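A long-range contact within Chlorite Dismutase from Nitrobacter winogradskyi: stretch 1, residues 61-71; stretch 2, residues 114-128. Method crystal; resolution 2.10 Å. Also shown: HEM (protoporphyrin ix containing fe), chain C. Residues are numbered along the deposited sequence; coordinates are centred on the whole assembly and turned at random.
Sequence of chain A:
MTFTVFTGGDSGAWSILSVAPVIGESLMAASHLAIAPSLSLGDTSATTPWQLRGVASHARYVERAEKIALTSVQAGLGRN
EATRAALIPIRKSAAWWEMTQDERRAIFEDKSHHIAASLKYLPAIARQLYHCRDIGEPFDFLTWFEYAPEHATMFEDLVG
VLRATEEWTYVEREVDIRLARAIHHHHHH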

# COMPACT_ATOMS: atom_id res chain seq x y z
N TYR A 61 0.28 -10.51 -10.68
CA TYR A 61 1.65 -10.72 -11.16
C TYR A 61 2.35 -11.91 -10.53
O TYR A 61 3.19 -12.54 -11.17
CB TYR A 61 2.48 -9.44 -10.98
CG TYR A 61 1.92 -8.29 -11.78
CD1 TYR A 61 1.25 -7.24 -11.15
CD2 TYR A 61 2.01 -8.28 -13.18
CE1 TYR A 61 0.70 -6.20 -11.87
CE2 TYR A 61 1.44 -7.24 -13.92
CZ TYR A 61 0.80 -6.20 -13.25
OH TYR A 61 0.25 -5.15 -13.93
N VAL A 62 2.00 -12.24 -9.29
CA VAL A 62 2.72 -13.27 -8.55
C VAL A 62 2.66 -14.63 -9.23
O VAL A 62 1.60 -15.12 -9.60
CB VAL A 62 2.20 -13.43 -7.09
CG1 VAL A 62 2.56 -14.82 -6.50
CG2 VAL A 62 2.78 -12.35 -6.23
N GLU A 63 3.82 -15.25 -9.36
CA GLU A 63 3.90 -16.60 -9.87
C GLU A 63 4.06 -17.57 -8.71
O GLU A 63 4.37 -17.16 -7.58
CB GLU A 63 5.05 -16.67 -10.87
CG GLU A 63 4.86 -15.61 -11.93
CD GLU A 63 5.86 -15.67 -13.06
OE1 GLU A 63 6.89 -16.38 -12.96
OE2 GLU A 63 5.61 -14.96 -14.06
N ARG A 64 3.82 -18.85 -8.99
CA ARG A 64 3.78 -19.85 -7.92
C ARG A 64 5.05 -19.85 -7.04
O ARG A 64 4.95 -19.88 -5.82
CB ARG A 64 3.54 -21.25 -8.49
CG ARG A 64 3.55 -22.35 -7.44
CD ARG A 64 2.55 -22.05 -6.31
NE ARG A 64 1.17 -22.02 -6.80
CZ ARG A 64 0.11 -21.66 -6.08
NH1 ARG A 64 0.26 -21.27 -4.81
NH2 ARG A 64 -1.10 -21.67 -6.63
N ALA A 65 6.23 -19.83 -7.66
CA ALA A 65 7.45 -19.87 -6.87
C ALA A 65 7.52 -18.64 -5.97
O ALA A 65 7.91 -18.74 -4.81
CB ALA A 65 8.67 -19.96 -7.76
N GLU A 66 7.15 -17.48 -6.49
CA GLU A 66 7.09 -16.27 -5.66
C GLU A 66 6.08 -16.40 -4.52
O GLU A 66 6.35 -16.00 -3.38
CB GLU A 66 6.77 -15.06 -6.51
CG GLU A 66 7.90 -14.71 -7.45
CD GLU A 66 7.45 -13.80 -8.59
OE1 GLU A 66 6.23 -13.69 -8.83
OE2 GLU A 66 8.34 -13.22 -9.25
N LYS A 67 4.91 -16.98 -4.80
CA LYS A 67 3.93 -17.13 -3.72
C LYS A 67 4.53 -18.00 -2.62
O LYS A 67 4.42 -17.67 -1.45
CB LYS A 67 2.62 -17.74 -4.19
CG LYS A 67 1.62 -17.85 -3.06
CD LYS A 67 0.23 -18.19 -3.54
CE LYS A 67 -0.79 -18.12 -2.40
NZ LYS A 67 -2.17 -18.39 -2.90
N ILE A 68 5.17 -19.09 -3.00
CA ILE A 68 5.82 -19.95 -2.02
C ILE A 68 6.82 -19.16 -1.17
O ILE A 68 6.77 -19.22 0.05
CB ILE A 68 6.47 -21.15 -2.70
CG1 ILE A 68 5.37 -22.15 -3.11
CG2 ILE A 68 7.48 -21.80 -1.78
CD1 ILE A 68 5.85 -23.24 -4.04
N ALA A 69 7.71 -18.40 -1.82
CA ALA A 69 8.70 -17.60 -1.11
C ALA A 69 8.06 -16.58 -0.16
O ALA A 69 8.55 -16.36 0.95
CB ALA A 69 9.60 -16.89 -2.10
N LEU A 70 6.96 -15.96 -0.59
CA LEU A 70 6.29 -14.95 0.22
C LEU A 70 5.62 -15.57 1.43
O LEU A 70 5.78 -15.08 2.55
CB LEU A 70 5.23 -14.23 -0.62
CG LEU A 70 5.79 -13.26 -1.66
CD1 LEU A 70 4.79 -12.99 -2.78
CD2 LEU A 70 6.20 -11.96 -0.97
N THR A 71 4.84 -16.62 1.23
CA THR A 71 4.08 -17.18 2.34
C THR A 71 5.00 -17.79 3.39
O THR A 71 4.59 -17.97 4.53
CB THR A 71 3.06 -18.25 1.89
OG1 THR A 71 3.74 -19.29 1.18
CG2 THR A 71 2.00 -17.64 0.99
N HIS A 114 10.26 -5.71 -7.70
CA HIS A 114 9.34 -5.36 -6.63
C HIS A 114 9.28 -6.45 -5.59
O HIS A 114 9.31 -6.18 -4.39
CB HIS A 114 7.93 -5.14 -7.20
CG HIS A 114 6.98 -4.52 -6.24
ND1 HIS A 114 6.31 -3.35 -6.51
CD2 HIS A 114 6.55 -4.93 -5.02
CE1 HIS A 114 5.53 -3.04 -5.49
NE2 HIS A 114 5.66 -3.98 -4.57
N ILE A 115 9.19 -7.70 -6.04
CA ILE A 115 9.06 -8.79 -5.10
C ILE A 115 10.41 -9.15 -4.53
O ILE A 115 10.58 -9.13 -3.31
CB ILE A 115 8.43 -10.01 -5.75
CG1 ILE A 115 7.01 -9.66 -6.23
CG2 ILE A 115 8.35 -11.17 -4.75
CD1 ILE A 115 6.25 -10.82 -6.90
N ALA A 116 11.37 -9.43 -5.41
CA ALA A 116 12.64 -10.00 -4.99
C ALA A 116 13.40 -9.06 -4.06
O ALA A 116 14.03 -9.50 -3.10
CB ALA A 116 13.50 -10.34 -6.21
N ALA A 117 13.33 -7.77 -4.34
CA ALA A 117 14.03 -6.81 -3.51
C ALA A 117 13.28 -6.49 -2.21
O ALA A 117 13.86 -5.90 -1.31
CB ALA A 117 14.32 -5.53 -4.28
N SER A 118 12.01 -6.86 -2.11
CA SER A 118 11.26 -6.52 -0.90
C SER A 118 11.25 -7.66 0.11
O SER A 118 10.97 -7.44 1.29
CB SER A 118 9.83 -6.10 -1.24
OG SER A 118 9.85 -4.93 -2.03
N LEU A 119 11.56 -8.87 -0.34
CA LEU A 119 11.53 -10.04 0.53
C LEU A 119 12.33 -9.86 1.83
O LEU A 119 11.96 -10.40 2.86
CB LEU A 119 12.03 -11.29 -0.22
CG LEU A 119 11.03 -11.91 -1.20
CD1 LEU A 119 11.66 -13.08 -1.94
CD2 LEU A 119 9.75 -12.36 -0.50
N LYS A 120 13.42 -9.11 1.80
CA LYS A 120 14.24 -8.98 3.00
C LYS A 120 13.50 -8.25 4.11
O LYS A 120 13.85 -8.39 5.28
CB LYS A 120 15.58 -8.30 2.70
CG LYS A 120 15.48 -6.90 2.13
CD LYS A 120 16.85 -6.38 1.68
CE LYS A 120 17.75 -6.09 2.88
NZ LYS A 120 19.20 -5.87 2.53
N TYR A 121 12.49 -7.47 3.76
CA TYR A 121 11.77 -6.66 4.75
C TYR A 121 10.68 -7.42 5.48
O TYR A 121 9.98 -6.85 6.32
CB TYR A 121 11.17 -5.42 4.10
CG TYR A 121 12.21 -4.44 3.61
CD1 TYR A 121 12.76 -3.50 4.47
CD2 TYR A 121 12.64 -4.45 2.30
CE1 TYR A 121 13.71 -2.59 4.03
CE2 TYR A 121 13.60 -3.56 1.85
CZ TYR A 121 14.12 -2.63 2.72
OH TYR A 121 15.05 -1.73 2.28
N LEU A 122 10.52 -8.70 5.14
CA LEU A 122 9.58 -9.55 5.88
C LEU A 122 10.42 -10.43 6.77
O LEU A 122 11.53 -10.81 6.40
CB LEU A 122 8.73 -10.43 4.93
CG LEU A 122 8.33 -9.85 3.56
CD1 LEU A 122 7.43 -10.83 2.81
CD2 LEU A 122 7.65 -8.49 3.68
N PRO A 123 9.88 -10.81 7.94
CA PRO A 123 8.51 -10.54 8.36
C PRO A 123 8.28 -9.17 9.02
O PRO A 123 7.15 -8.85 9.36
CB PRO A 123 8.25 -11.65 9.38
CG PRO A 123 9.59 -11.89 10.00
CD PRO A 123 10.62 -11.61 8.94
N ALA A 124 9.31 -8.37 9.21
CA ALA A 124 9.12 -7.09 9.88
C ALA A 124 7.86 -6.34 9.39
O ALA A 124 7.02 -5.92 10.19
CB ALA A 124 10.37 -6.21 9.73
N ILE A 125 7.74 -6.17 8.07
CA ILE A 125 6.64 -5.39 7.51
C ILE A 125 5.55 -6.34 7.01
O ILE A 125 5.81 -7.13 6.12
CB ILE A 125 7.11 -4.50 6.31
CG1 ILE A 125 8.42 -3.75 6.64
CG2 ILE A 125 6.02 -3.53 5.90
CD1 ILE A 125 8.30 -2.74 7.81
N ALA A 126 4.35 -6.27 7.59
CA ALA A 126 3.19 -7.00 7.08
C ALA A 126 2.42 -6.08 6.15
O ALA A 126 2.43 -4.85 6.34
CB ALA A 126 2.27 -7.47 8.24
N ARG A 127 1.75 -6.65 5.16
CA ARG A 127 1.11 -5.85 4.11
C ARG A 127 -0.23 -6.42 3.67
O ARG A 127 -0.48 -7.62 3.79
CB ARG A 127 2.02 -5.78 2.86
CG ARG A 127 2.11 -7.10 2.12
CD ARG A 127 3.06 -7.08 0.92
NE ARG A 127 2.75 -8.22 0.05
CZ ARG A 127 3.04 -9.48 0.36
NH1 ARG A 127 3.66 -9.77 1.50
NH2 ARG A 127 2.69 -10.47 -0.46
N GLN A 128 -1.08 -5.53 3.16
CA GLN A 128 -2.26 -5.93 2.43
C GLN A 128 -2.53 -4.94 1.31
O GLN A 128 -2.49 -3.73 1.51
CB GLN A 128 -3.49 -6.00 3.35
CG GLN A 128 -4.80 -6.42 2.60
CD GLN A 128 -4.70 -7.82 1.97
OE1 GLN A 128 -4.54 -8.81 2.69
NE2 GLN A 128 -4.78 -7.89 0.64
CHA HEM C . 1.97 -5.33 -5.51
CHB HEM C . 5.00 -7.52 -2.52
CHC HEM C . 5.85 -3.28 -0.28
CHD HEM C . 3.08 -1.13 -3.45
C1A HEM C . 2.72 -6.24 -4.85
C2A HEM C . 2.70 -7.65 -5.20
C3A HEM C . 3.53 -8.31 -4.37
C4A HEM C . 4.10 -7.29 -3.48
CMA HEM C . 3.84 -9.85 -4.39
CAA HEM C . 1.86 -8.17 -6.38
CBA HEM C . 0.51 -8.75 -5.98
CGA HEM C . -0.06 -9.38 -7.23
O1A HEM C . -1.05 -8.80 -7.73
O2A HEM C . 0.46 -10.41 -7.75
C1B HEM C . 5.42 -6.53 -1.70
C2B HEM C . 6.22 -6.82 -0.53
C3B HEM C . 6.42 -5.67 0.10
C4B HEM C . 5.78 -4.61 -0.66
CMB HEM C . 6.73 -8.20 -0.03
CAB HEM C . 7.24 -5.55 1.40
CBB HEM C . 6.71 -4.91 2.45
C1C HEM C . 5.21 -2.30 -0.94
C2C HEM C . 5.17 -0.87 -0.63
C3C HEM C . 4.36 -0.31 -1.52
C4C HEM C . 3.91 -1.35 -2.41
CMC HEM C . 5.89 -0.21 0.57
CAC HEM C . 3.95 1.16 -1.70
CBC HEM C . 4.78 2.13 -1.30
C1D HEM C . 2.49 -2.02 -4.26
C2D HEM C . 1.57 -1.65 -5.30
C3D HEM C . 1.23 -3.00 -5.93
C4D HEM C . 2.00 -3.99 -5.22
CMD HEM C . 1.00 -0.26 -5.73
CAD HEM C . 0.29 -3.26 -7.12
CBD HEM C . 1.18 -3.28 -8.37
CGD HEM C . 0.30 -3.36 -9.60
O1D HEM C . -0.54 -4.28 -9.66
O2D HEM C . 0.45 -2.51 -10.52
NA HEM C . 3.58 -6.02 -3.76
NB HEM C . 5.15 -5.17 -1.77
NC HEM C . 4.43 -2.56 -2.04
ND HEM C . 2.74 -3.40 -4.24
FE HEM C . 4.07 -4.13 -3.08

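No hydrogen bond links the two stretches; the evidence for their association is apolar packing and a shared heme, with 344 Å² buried counting both sides. The backbones stay well apart, CA to CA 7.8 Å for E66 and I115 and 7.2 Å for L70 and L119, so side chains must fill the gap.

The main bump is L70. Its CA-to-CB bond points sideways, but with chi1 m and chi2 t the end of the side chain comes nearer to stretch 2. CD2 enters a hollow whose walls can be measured from that one methyl: L119 CD2 at 3.6 Å, R127 NH2 at 3.8 Å, L122 CD1 at 4.1 Å and I115 CG2 at 4.4 Å. A branched, uncharged side chain suits a pocket lined mostly by methyls. R127 closes one side of the hollow: heme CMB lies over one face of its guanidinium, and L70 CD2 approaches that group obliquely.

I115 is the answering bump. Its CB points toward stretch 1, and the extended m, t rotamer carries CD1 to 3.9 Å from V62 CG2 and 3.5 Å from E66 OE1. That carboxylate is not left without polar partners: E66 OE1 accepts a hydrogen bond from E63 N at 2.9 Å and 171°, tying the N-cap residue to the first turn of the helix. Partly exposed A69, with its CB pointing toward stretch 2, sets that CB 4.3 Å from L119 CD1, longer than the 3.6 Å between L70 CD2 and L119 CD2.

The heme completes the cavity. Its methyl CMA lies 3.6 Å from I115 CD1 and 3.7 Å from L70 CD1, touching both bumps. Stretch 1 holds the propionate oxygen O2A through Y61 N (2.9 Å) and V62 N (2.8 Å), whereas stretch 2 binds FE through H114 NE2 at 2.2 Å. The cofactor thus bridges the stretches with polar and metal bonds that their direct contact lacks.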